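Local coordinates for DUF1460 domain-containing protein (Legionella pneumophila subsp. pneumophila, PDB 2IM9) that is of unknown function but may act as a cell-wall amidase or related hydrolase of the papain-like peptidase clan, at residues 30-35 with 86-91; 171-177 with 212-218; 238-244 with 271-275. All coordinates share one frame; numbering follows the deposited sequence. Where two conformers were deposited one is given.

Interaction 1. Residues 30-35 with 86-91; sequences IEEQAN and PRYRVD
Glu31 and Arg87 form a salt bridge, the main polar link between helix 27-45 and the loop 86-91. The guanidinium group grips the carboxylate side-on, Arg87 NH2 reaching the syn lone pair of Glu31 OE1 at 2.7 Å while NE gives OE2 a nearly straight bond (175°). Glu31 OE2 also accepts the backbone N of Arg87 at 2.8 Å, on its anti side, so three bonds from one residue fix the carboxylate. One turn on, the hydroxyl of Tyr88 donates to Asn35 OD1 at 2.6 Å, in the plane of that amide, and also meets Gln115 of helix 111-122. A water draws Ile30 O, Gln33 OE1 and Val90 N together. Apolar contacts fill in between: Ala34 CB sits at the edge of the Tyr88 ring, 3.6 Å from CD1, and Ile30 sends CG2 against Arg89 CB while its CD1 lies over one face of the Arg89 guanidinium. With CG between its backbone N and carbonyl carbon (chi1 66°), Arg89 bends at chi3 to hold Asp91 side-on through NE and NH2, and NH1 bonds to Ser73 O. The whole is a helix-on-loop contact: an N-terminal helix seated by Ile30, Glu31, Ala34 and Asn35 on an irregular loop that precedes helix 95-107.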
loop_
_atom_site.group_PDB
_atom_site.type_symbol
_atom_site.label_atom_id
_atom_site.label_comp_id
_atom_site.label_asym_id
_atom_site.label_seq_id
_atom_site.Cartn_x
_atom_site.Cartn_y
_atom_site.Cartn_z
ATOM N N ILE A 30 16.293 13.039 7.209
ATOM C CA ILE A 30 15.901 11.803 6.557
ATOM C C ILE A 30 15.536 12.057 5.090
ATOM O O ILE A 30 15.990 11.350 4.184
ATOM C CB ILE A 30 14.744 11.125 7.317
ATOM C CG1 ILE A 30 15.221 10.673 8.702
ATOM C CG2 ILE A 30 14.185 9.960 6.511
ATOM C CD1 ILE A 30 14.068 10.291 9.648
ATOM N N GLU A 31 14.746 13.100 4.860
ATOM C CA GLU A 31 14.379 13.473 3.494
ATOM C C GLU A 31 15.593 13.882 2.667
ATOM O O GLU A 31 15.657 13.586 1.462
ATOM C CB GLU A 31 13.353 14.598 3.513
ATOM C CG GLU A 31 11.978 14.176 4.048
ATOM C CD GLU A 31 10.984 15.319 4.019
ATOM O OE1 GLU A 31 11.384 16.453 3.654
ATOM O OE2 GLU A 31 9.802 15.109 4.378
ATOM N N GLU A 32 16.551 14.556 3.302
ATOM C CA GLU A 32 17.756 15.001 2.591
ATOM C C GLU A 32 18.568 13.821 2.123
ATOM O O GLU A 32 19.085 13.829 0.995
ATOM C CB GLU A 32 18.632 15.929 3.448
ATOM C CG GLU A 32 18.089 17.338 3.555
ATOM N N GLN A 33 18.679 12.805 2.978
ATOM C CA GLN A 33 19.346 11.550 2.604
ATOM C C GLN A 33 18.637 10.912 1.415
ATOM O O GLN A 33 19.287 10.428 0.469
ATOM C CB GLN A 33 19.358 10.559 3.782
ATOM C CG GLN A 33 19.742 9.118 3.380
ATOM C CD GLN A 33 19.513 8.065 4.484
ATOM O OE1 GLN A 33 18.389 7.836 4.955
ATOM N NE2 GLN A 33 20.599 7.409 4.890
ATOM N N ALA A 34 17.304 10.890 1.469
ATOM C CA ALA A 34 16.511 10.327 0.367
ATOM C C ALA A 34 16.694 11.103 -0.931
ATOM O O ALA A 34 16.754 10.497 -2.003
ATOM C CB ALA A 34 15.033 10.273 0.739
ATOM N N ASN A 35 16.745 12.438 -0.850
ATOM C CA ASN A 35 16.999 13.258 -2.046
ATOM C C ASN A 35 18.298 12.846 -2.740
ATOM O O ASN A 35 18.332 12.689 -3.961
ATOM C CB ASN A 35 17.035 14.752 -1.691
ATOM C CG ASN A 35 15.687 15.281 -1.265
ATOM O OD1 ASN A 35 14.650 14.693 -1.576
ATOM N ND2 ASN A 35 15.690 16.409 -0.540
ATOM N N PRO A 86 8.691 11.918 8.011
ATOM C CA PRO A 86 9.119 12.410 6.699
ATOM C C PRO A 86 8.096 12.098 5.608
ATOM O O PRO A 86 7.329 11.135 5.712
ATOM C CB PRO A 86 10.413 11.642 6.408
ATOM C CG PRO A 86 10.531 10.589 7.451
ATOM C CD PRO A 86 9.577 10.870 8.561
ATOM N N ARG A 87 8.117 12.903 4.550
ATOM C CA ARG A 87 7.239 12.692 3.404
ATOM C C ARG A 87 7.645 11.509 2.529
ATOM O O ARG A 87 6.804 10.906 1.835
ATOM C CB ARG A 87 7.209 13.978 2.577
ATOM C CG ARG A 87 6.403 15.031 3.318
ATOM C CD ARG A 87 6.631 16.409 2.746
ATOM N NE ARG A 87 7.974 16.881 3.056
ATOM C CZ ARG A 87 8.427 18.069 2.702
ATOM N NH1 ARG A 87 7.621 18.882 2.015
ATOM N NH2 ARG A 87 9.664 18.427 3.044
ATOM N N TYR A 88 8.941 11.202 2.547
ATOM C CA TYR A 88 9.513 10.024 1.877
ATOM C C TYR A 88 10.877 9.728 2.514
ATOM O O TYR A 88 11.484 10.597 3.158
ATOM C CB TYR A 88 9.683 10.251 0.367
ATOM C CG TYR A 88 10.382 11.560 0.055
ATOM C CD1 TYR A 88 11.778 11.621 -0.060
ATOM C CD2 TYR A 88 9.641 12.737 -0.108
ATOM C CE1 TYR A 88 12.434 12.830 -0.330
ATOM C CE2 TYR A 88 10.266 13.948 -0.381
ATOM C CZ TYR A 88 11.665 13.991 -0.488
ATOM O OH TYR A 88 12.279 15.191 -0.756
ATOM N N ARG A 89 11.328 8.490 2.372
ATOM C CA ARG A 89 12.593 8.068 2.970
ATOM C C ARG A 89 13.095 6.805 2.307
ATOM O O ARG A 89 12.327 6.093 1.642
ATOM C CB ARG A 89 12.415 7.837 4.478
ATOM C CG ARG A 89 11.496 6.671 4.820
ATOM C CD ARG A 89 10.980 6.763 6.238
ATOM N NE ARG A 89 12.072 6.733 7.237
ATOM C CZ ARG A 89 11.898 6.884 8.554
ATOM N NH1 ARG A 89 10.691 7.098 9.060
ATOM N NH2 ARG A 89 12.956 6.846 9.382
ATOM N N VAL A 90 14.380 6.508 2.495
ATOM C CA VAL A 90 14.949 5.278 1.914
ATOM C C VAL A 90 15.542 4.351 2.966
ATOM O O VAL A 90 16.153 3.334 2.617
ATOM C CB VAL A 90 16.023 5.597 0.857
ATOM C CG1 VAL A 90 15.377 6.280 -0.362
ATOM C CG2 VAL A 90 17.134 6.474 1.462
ATOM N N ASP A 91 15.378 4.702 4.234
ATOM C CA ASP A 91 15.996 3.971 5.350
ATOM C C ASP A 91 15.025 3.009 6.057
ATOM O O ASP A 91 15.416 2.279 6.965
ATOM C CB ASP A 91 16.573 4.957 6.375
ATOM C CG ASP A 91 15.492 5.762 7.075
ATOM O OD1 ASP A 91 14.537 6.179 6.391
ATOM O OD2 ASP A 91 15.576 5.968 8.303
HETATM O O HOH W 1 16.026 8.512 3.848
#

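Interaction 2. Residues 171-177 with 212-218; sequences NALINKP and LETSLSN
Leu173 and Leu216 are opposite one another in an antiparallel beta pairing that joins the end of strand 168-175 to the start of strand 214-223, in the sheet of this amidase-like fold. The axes of 173-175 and 214-216 run 4.6 Å apart at 167°. Ile174 and Ser215 make the hydrogen-bonded pair, exchanging N-H···O=C bonds in both directions, Ile174 N to Ser215 O being 2.8 Å; Leu173 with Leu216 and Asn175 with Thr214 are the flanking non-hydrogen-bonded pairs. The hydrogen bonding continues beyond 173-175 and 214-216, Ser217 N reaching Ala172 O at 2.9 Å.

On the face bearing Leu173, the leucine CD1 lies 3.6 Å from Thr214 CG2 and packs on Leu216 CB; CG stands anti to the backbone N (chi1 -174°), which carries the branch across toward the partner strand. Ile174 and Ser215 point to the other face and meet Ile139 of helix 137-147. At one end Asn171 ND2 bonds to Ser217 O at 2.9 Å and weakly to Asn218 OD1, the two amides side by side with planes 23° apart. Ser217 OG accepts from Ala172 N and has a second partner in Asp265. At the other end Asn175 OD1 caps Gln178 N at the start of helix 176-181, Pro177 CG lies 3.2 Å from Leu212 O, and Lys176 sends its amine to Asp140. Backbone amides and carbonyls thus carry most of the polar linkage and the Asn171 amide closes one end of it, while Ser217 and Lys176 extend the polar network to strand 264-275 and helix 137-147.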
loop_
_atom_site.group_PDB
_atom_site.type_symbol
_atom_site.label_atom_id
_atom_site.label_comp_id
_atom_site.label_asym_id
_atom_site.label_seq_id
_atom_site.Cartn_x
_atom_site.Cartn_y
_atom_site.Cartn_z
ATOM N N ASN A 171 -16.586 -6.951 1.576
ATOM C CA ASN A 171 -17.101 -5.640 1.939
ATOM C C ASN A 171 -16.732 -5.321 3.382
ATOM O O ASN A 171 -16.770 -6.194 4.257
ATOM C CB ASN A 171 -18.619 -5.582 1.813
ATOM C CG ASN A 171 -19.120 -6.172 0.522
ATOM O OD1 ASN A 171 -19.924 -7.115 0.539
ATOM N ND2 ASN A 171 -18.645 -5.653 -0.600
ATOM N N ALA A 172 -16.362 -4.077 3.623
ATOM C CA ALA A 172 -16.241 -3.604 4.990
ATOM C C ALA A 172 -16.888 -2.245 5.020
ATOM O O ALA A 172 -16.735 -1.472 4.089
ATOM C CB ALA A 172 -14.790 -3.495 5.380
ATOM N N LEU A 173 -17.610 -1.959 6.099
ATOM C CA LEU A 173 -18.197 -0.634 6.248
ATOM C C LEU A 173 -17.183 0.242 6.977
ATOM O O LEU A 173 -16.967 0.079 8.186
ATOM C CB LEU A 173 -19.518 -0.703 7.005
ATOM C CG LEU A 173 -20.247 0.633 7.061
ATOM C CD1 LEU A 173 -20.621 1.103 5.668
ATOM C CD2 LEU A 173 -21.477 0.492 7.933
ATOM N N ILE A 174 -16.542 1.115 6.205
ATOM C CA ILE A 174 -15.446 1.956 6.697
ATOM C C ILE A 174 -16.049 3.237 7.221
ATOM O O ILE A 174 -16.500 4.086 6.448
ATOM C CB ILE A 174 -14.392 2.316 5.603
ATOM C CG1 ILE A 174 -13.886 1.075 4.850
ATOM C CG2 ILE A 174 -13.245 3.124 6.222
ATOM C CD1 ILE A 174 -13.102 0.085 5.682
ATOM N N ASN A 175 -16.052 3.374 8.537
ATOM C CA ASN A 175 -16.703 4.499 9.205
ATOM C C ASN A 175 -15.591 5.455 9.645
ATOM O O ASN A 175 -14.992 5.259 10.709
ATOM C CB ASN A 175 -17.484 3.956 10.416
ATOM C CG ASN A 175 -18.307 5.027 11.132
ATOM O OD1 ASN A 175 -17.901 6.182 11.213
ATOM N ND2 ASN A 175 -19.465 4.624 11.689
ATOM N N LYS A 176 -15.288 6.458 8.817
ATOM C CA LYS A 176 -14.177 7.366 9.147
ATOM C C LYS A 176 -14.384 8.122 10.464
ATOM O O LYS A 176 -13.464 8.167 11.297
ATOM C CB LYS A 176 -13.866 8.318 7.990
ATOM C CG LYS A 176 -13.117 7.636 6.875
ATOM C CD LYS A 176 -12.583 8.646 5.852
ATOM C CE LYS A 176 -11.908 7.896 4.713
ATOM N NZ LYS A 176 -11.507 8.789 3.571
ATOM N N PRO A 177 -15.592 8.699 10.687
ATOM C CA PRO A 177 -15.745 9.396 11.975
ATOM C C PRO A 177 -15.507 8.513 13.198
ATOM O O PRO A 177 -14.895 8.969 14.171
ATOM C CB PRO A 177 -17.186 9.926 11.924
ATOM C CG PRO A 177 -17.455 10.088 10.452
ATOM C CD PRO A 177 -16.796 8.847 9.850
ATOM N N LEU A 212 -16.412 13.502 8.316
ATOM C CA LEU A 212 -16.015 12.703 7.170
ATOM C C LEU A 212 -17.026 11.604 6.841
ATOM O O LEU A 212 -17.968 11.363 7.587
ATOM C CB LEU A 212 -14.612 12.128 7.355
ATOM C CG LEU A 212 -13.480 13.155 7.560
ATOM C CD1 LEU A 212 -12.155 12.411 7.718
ATOM C CD2 LEU A 212 -13.415 14.152 6.412
ATOM N N GLU A 213 -16.777 10.928 5.721
ATOM C CA GLU A 213 -17.790 10.034 5.169
ATOM C C GLU A 213 -17.651 8.578 5.623
ATOM O O GLU A 213 -16.647 8.180 6.219
ATOM C CB GLU A 213 -17.868 10.149 3.636
ATOM C CG GLU A 213 -18.120 11.576 3.103
ATOM C CD GLU A 213 -19.332 12.261 3.743
ATOM O OE1 GLU A 213 -20.440 11.682 3.700
ATOM O OE2 GLU A 213 -19.175 13.380 4.289
ATOM N N THR A 214 -18.712 7.808 5.377
ATOM C CA THR A 214 -18.729 6.372 5.664
ATOM C C THR A 214 -18.896 5.694 4.313
ATOM O O THR A 214 -19.718 6.126 3.518
ATOM C CB THR A 214 -19.868 6.017 6.625
ATOM O OG1 THR A 214 -19.546 6.527 7.930
ATOM C CG2 THR A 214 -20.102 4.500 6.692
ATOM N N SER A 215 -18.086 4.663 4.046
ATOM C CA SER A 215 -18.075 4.032 2.730
ATOM C C SER A 215 -18.042 2.536 2.877
ATOM O O SER A 215 -17.223 2.003 3.640
ATOM C CB SER A 215 -16.830 4.447 1.945
ATOM O OG SER A 215 -16.673 5.850 1.908
ATOM N N LEU A 216 -18.907 1.855 2.125
ATOM C CA LEU A 216 -18.890 0.403 2.115
ATOM C C LEU A 216 -17.960 -0.034 0.994
ATOM O O LEU A 216 -18.182 0.315 -0.167
ATOM C CB LEU A 216 -20.297 -0.149 1.861
ATOM C CG LEU A 216 -20.476 -1.675 1.895
ATOM C CD1 LEU A 216 -20.307 -2.277 3.296
ATOM C CD2 LEU A 216 -21.872 -1.999 1.306
ATOM N N SER A 217 -16.916 -0.791 1.321
ATOM C CA SER A 217 -15.988 -1.190 0.280
ATOM C C SER A 217 -16.596 -2.288 -0.595
ATOM O O SER A 217 -17.593 -2.929 -0.220
ATOM C CB SER A 217 -14.656 -1.638 0.878
ATOM O OG SER A 217 -14.801 -2.868 1.555
ATOM N N ASN A 218 -15.994 -2.499 -1.764
ATOM C CA ASN A 218 -16.397 -3.596 -2.651
ATOM C C ASN A 218 -15.112 -4.109 -3.315
ATOM O O ASN A 218 -14.678 -3.624 -4.382
ATOM C CB ASN A 218 -17.431 -3.140 -3.688
ATOM C CG ASN A 218 -18.302 -4.294 -4.206
ATOM O OD1 ASN A 218 -18.590 -5.253 -3.474
ATOM N ND2 ASN A 218 -18.769 -4.175 -5.443
#

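Interaction 3. Residues 238-244 with 271-275; sequences FSQIPNG and FAIWI
Trp274 presents the edge of its indole to the turn 238-241 and the residues after it, and the contact is organised round that edge. Ile241 O lies in the ring plane and receives the N-H of Trp274 NE1 at 2.7 Å, nearly along the C=O axis and almost straight (170°). Beside it, Phe238 O comes to 3.6 Å from Trp274 CZ2, again near the ring plane, while Asn243 N and CA border the pyrrole side at CD1. Ser239 CA approaches obliquely, near CZ2 and CH2. Carbonyls and main-chain atoms of the loop therefore outline one margin of the indole. Gly244 O approaches the Phe271 ring obliquely; that ring packs on Val99, Val102 and Leu103 of helix 95-107.

A type I turn from Phe238 to Ile241, closed by Ile241 N to Phe238 O, shapes the margin that the indole meets. Farther along, Asn243 holds its CG anti to the backbone N (chi1 -169°), which brings OD1 to Trp274 N at 2.9 Å; the donor stands 25° from the plane of the amide. The side-chain carbonyl thus accepts a strand N-H. Next, Gly244 N bonds to Ala272 O at 2.8 Å, and the positive phi of Gly244 suits glycine. Apolar contact is added by Ile241 CG2, 3.6 Å from Ala272 CB, and Ile241 also touches Leu296 of helix 296-303.

Three hydrogen bonds thus tie the loop to strand 264-275, each using a different kind of group pair: indole N-H with carbonyl, backbone N-H with side-chain amide, and backbone with backbone. The bond from NE1 fixes the rotation of the indole, and the other two hold Asn243 and Gly244 against the strand as the chain approaches strand 246-254.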
loop_
_atom_site.group_PDB
_atom_site.type_symbol
_atom_site.label_atom_id
_atom_site.label_comp_id
_atom_site.label_asym_id
_atom_site.label_seq_id
_atom_site.Cartn_x
_atom_site.Cartn_y
_atom_site.Cartn_z
ATOM N N PHE A 238 -2.482 -19.149 -10.251
ATOM C CA PHE A 238 -1.252 -18.432 -9.894
ATOM C C PHE A 238 -0.494 -17.917 -11.118
ATOM O O PHE A 238 0.046 -16.803 -11.082
ATOM C CB PHE A 238 -0.336 -19.268 -9.001
ATOM C CG PHE A 238 -0.758 -19.300 -7.566
ATOM C CD1 PHE A 238 -0.578 -18.181 -6.747
ATOM C CD2 PHE A 238 -1.305 -20.451 -7.021
ATOM C CE1 PHE A 238 -0.948 -18.202 -5.405
ATOM C CE2 PHE A 238 -1.686 -20.491 -5.668
ATOM C CZ PHE A 238 -1.504 -19.371 -4.862
ATOM N N SER A 239 -0.486 -18.692 -12.204
ATOM C CA SER A 239 0.275 -18.315 -13.403
ATOM C C SER A 239 -0.253 -17.054 -14.102
ATOM O O SER A 239 0.445 -16.485 -14.950
ATOM C CB SER A 239 0.272 -19.476 -14.400
ATOM O OG SER A 239 -0.990 -19.571 -15.045
ATOM N N GLN A 240 -1.479 -16.641 -13.769
ATOM C CA GLN A 240 -2.091 -15.467 -14.396
ATOM C C GLN A 240 -1.803 -14.157 -13.664
ATOM O O GLN A 240 -2.199 -13.082 -14.122
ATOM C CB GLN A 240 -3.608 -15.642 -14.554
ATOM C CG GLN A 240 -3.997 -16.750 -15.518
ATOM C CD GLN A 240 -5.476 -17.065 -15.421
ATOM O OE1 GLN A 240 -6.318 -16.249 -15.789
ATOM N NE2 GLN A 240 -5.797 -18.243 -14.906
ATOM N N ILE A 241 -1.124 -14.246 -12.527
ATOM C CA ILE A 241 -0.762 -13.045 -11.783
ATOM C C ILE A 241 0.452 -12.451 -12.510
ATOM O O ILE A 241 1.482 -13.121 -12.628
ATOM C CB ILE A 241 -0.426 -13.394 -10.321
ATOM C CG1 ILE A 241 -1.648 -14.039 -9.632
ATOM C CG2 ILE A 241 0.092 -12.157 -9.577
ATOM C CD1 ILE A 241 -1.398 -14.548 -8.208
ATOM N N PRO A 242 0.331 -11.210 -13.022
ATOM C CA PRO A 242 1.397 -10.603 -13.838
ATOM C C PRO A 242 2.584 -10.141 -13.010
ATOM O O PRO A 242 2.418 -9.704 -11.887
ATOM C CB PRO A 242 0.724 -9.364 -14.453
ATOM C CG PRO A 242 -0.695 -9.412 -14.091
ATOM C CD PRO A 242 -0.831 -10.319 -12.887
ATOM N N ASN A 243 3.779 -10.213 -13.591
ATOM C CA ASN A 243 4.946 -9.605 -12.974
ATOM C C ASN A 243 4.695 -8.118 -12.713
ATOM O O ASN A 243 4.183 -7.401 -13.588
ATOM C CB ASN A 243 6.175 -9.792 -13.870
ATOM C CG ASN A 243 7.466 -9.417 -13.170
ATOM O OD1 ASN A 243 7.753 -9.893 -12.072
ATOM N ND2 ASN A 243 8.259 -8.558 -13.810
ATOM N N GLY A 244 5.040 -7.670 -11.504
ATOM C CA GLY A 244 4.913 -6.257 -11.131
ATOM C C GLY A 244 3.524 -5.874 -10.658
ATOM O O GLY A 244 3.254 -4.695 -10.417
ATOM N N PHE A 271 4.226 -6.579 -3.827
ATOM C CA PHE A 271 4.292 -6.814 -5.264
ATOM C C PHE A 271 4.438 -8.289 -5.602
ATOM O O PHE A 271 5.041 -9.054 -4.827
ATOM C CB PHE A 271 5.497 -6.089 -5.876
ATOM C CG PHE A 271 5.422 -4.591 -5.783
ATOM C CD1 PHE A 271 4.588 -3.870 -6.625
ATOM C CD2 PHE A 271 6.186 -3.902 -4.844
ATOM C CE1 PHE A 271 4.515 -2.475 -6.544
ATOM C CE2 PHE A 271 6.123 -2.508 -4.753
ATOM C CZ PHE A 271 5.285 -1.790 -5.608
ATOM N N ALA A 272 3.855 -8.669 -6.731
ATOM C CA ALA A 272 4.063 -9.984 -7.334
ATOM C C ALA A 272 5.286 -9.877 -8.214
ATOM O O ALA A 272 5.301 -9.079 -9.145
ATOM C CB ALA A 272 2.844 -10.389 -8.188
ATOM N N ILE A 273 6.305 -10.690 -7.946
ATOM C CA ILE A 273 7.521 -10.643 -8.760
ATOM C C ILE A 273 7.889 -12.065 -9.200
ATOM O O ILE A 273 8.094 -12.923 -8.351
ATOM C CB ILE A 273 8.722 -10.024 -7.975
ATOM C CG1 ILE A 273 8.411 -8.606 -7.456
ATOM C CG2 ILE A 273 10.010 -10.041 -8.849
ATOM C CD1 ILE A 273 8.268 -7.505 -8.554
ATOM N N TRP A 274 7.963 -12.288 -10.509
ATOM C CA TRP A 274 8.369 -13.590 -11.060
ATOM C C TRP A 274 9.899 -13.639 -11.180
ATOM O O TRP A 274 10.501 -12.763 -11.801
ATOM C CB TRP A 274 7.764 -13.804 -12.432
ATOM C CG TRP A 274 6.311 -14.140 -12.395
ATOM C CD1 TRP A 274 5.255 -13.266 -12.457
ATOM C CD2 TRP A 274 5.750 -15.447 -12.271
ATOM N NE1 TRP A 274 4.063 -13.969 -12.388
ATOM C CE2 TRP A 274 4.345 -15.305 -12.265
ATOM C CE3 TRP A 274 6.302 -16.736 -12.162
ATOM C CZ2 TRP A 274 3.482 -16.404 -12.173
ATOM C CZ3 TRP A 274 5.445 -17.822 -12.063
ATOM C CH2 TRP A 274 4.053 -17.651 -12.060
ATOM N N ILE A 275 10.511 -14.677 -10.607
ATOM C CA ILE A 275 11.970 -14.848 -10.680
ATOM C C ILE A 275 12.234 -16.311 -10.923
ATOM O O ILE A 275 11.831 -17.161 -10.129
ATOM C CB ILE A 275 12.691 -14.446 -9.381
ATOM C CG1 ILE A 275 12.429 -12.977 -9.011
ATOM C CG2 ILE A 275 14.236 -14.735 -9.470
ATOM C CD1 ILE A 275 12.728 -12.672 -7.525
#

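In the fold
The three contacts come in series along the chain, each closing before the next opens, and none touches another. Interactions 1 and 2 lie on opposite sides of the chain's centre, their own centres 32 Å apart; interaction 3 is 29 Å from the first and 30 Å from the second, centre to centre. Interactions 2 and 3 reach the same antiparallel sheet, through strands 168-175 and 214-223 in one and 264-275 in the other, with nearest atoms about 17 Å apart. Interaction 1 instead belongs to the helical N-terminal part. Together they illustrate how a single-chain fold is secured at dispersed points by helix-on-loop, strand-on-strand and loop-on-strand contacts.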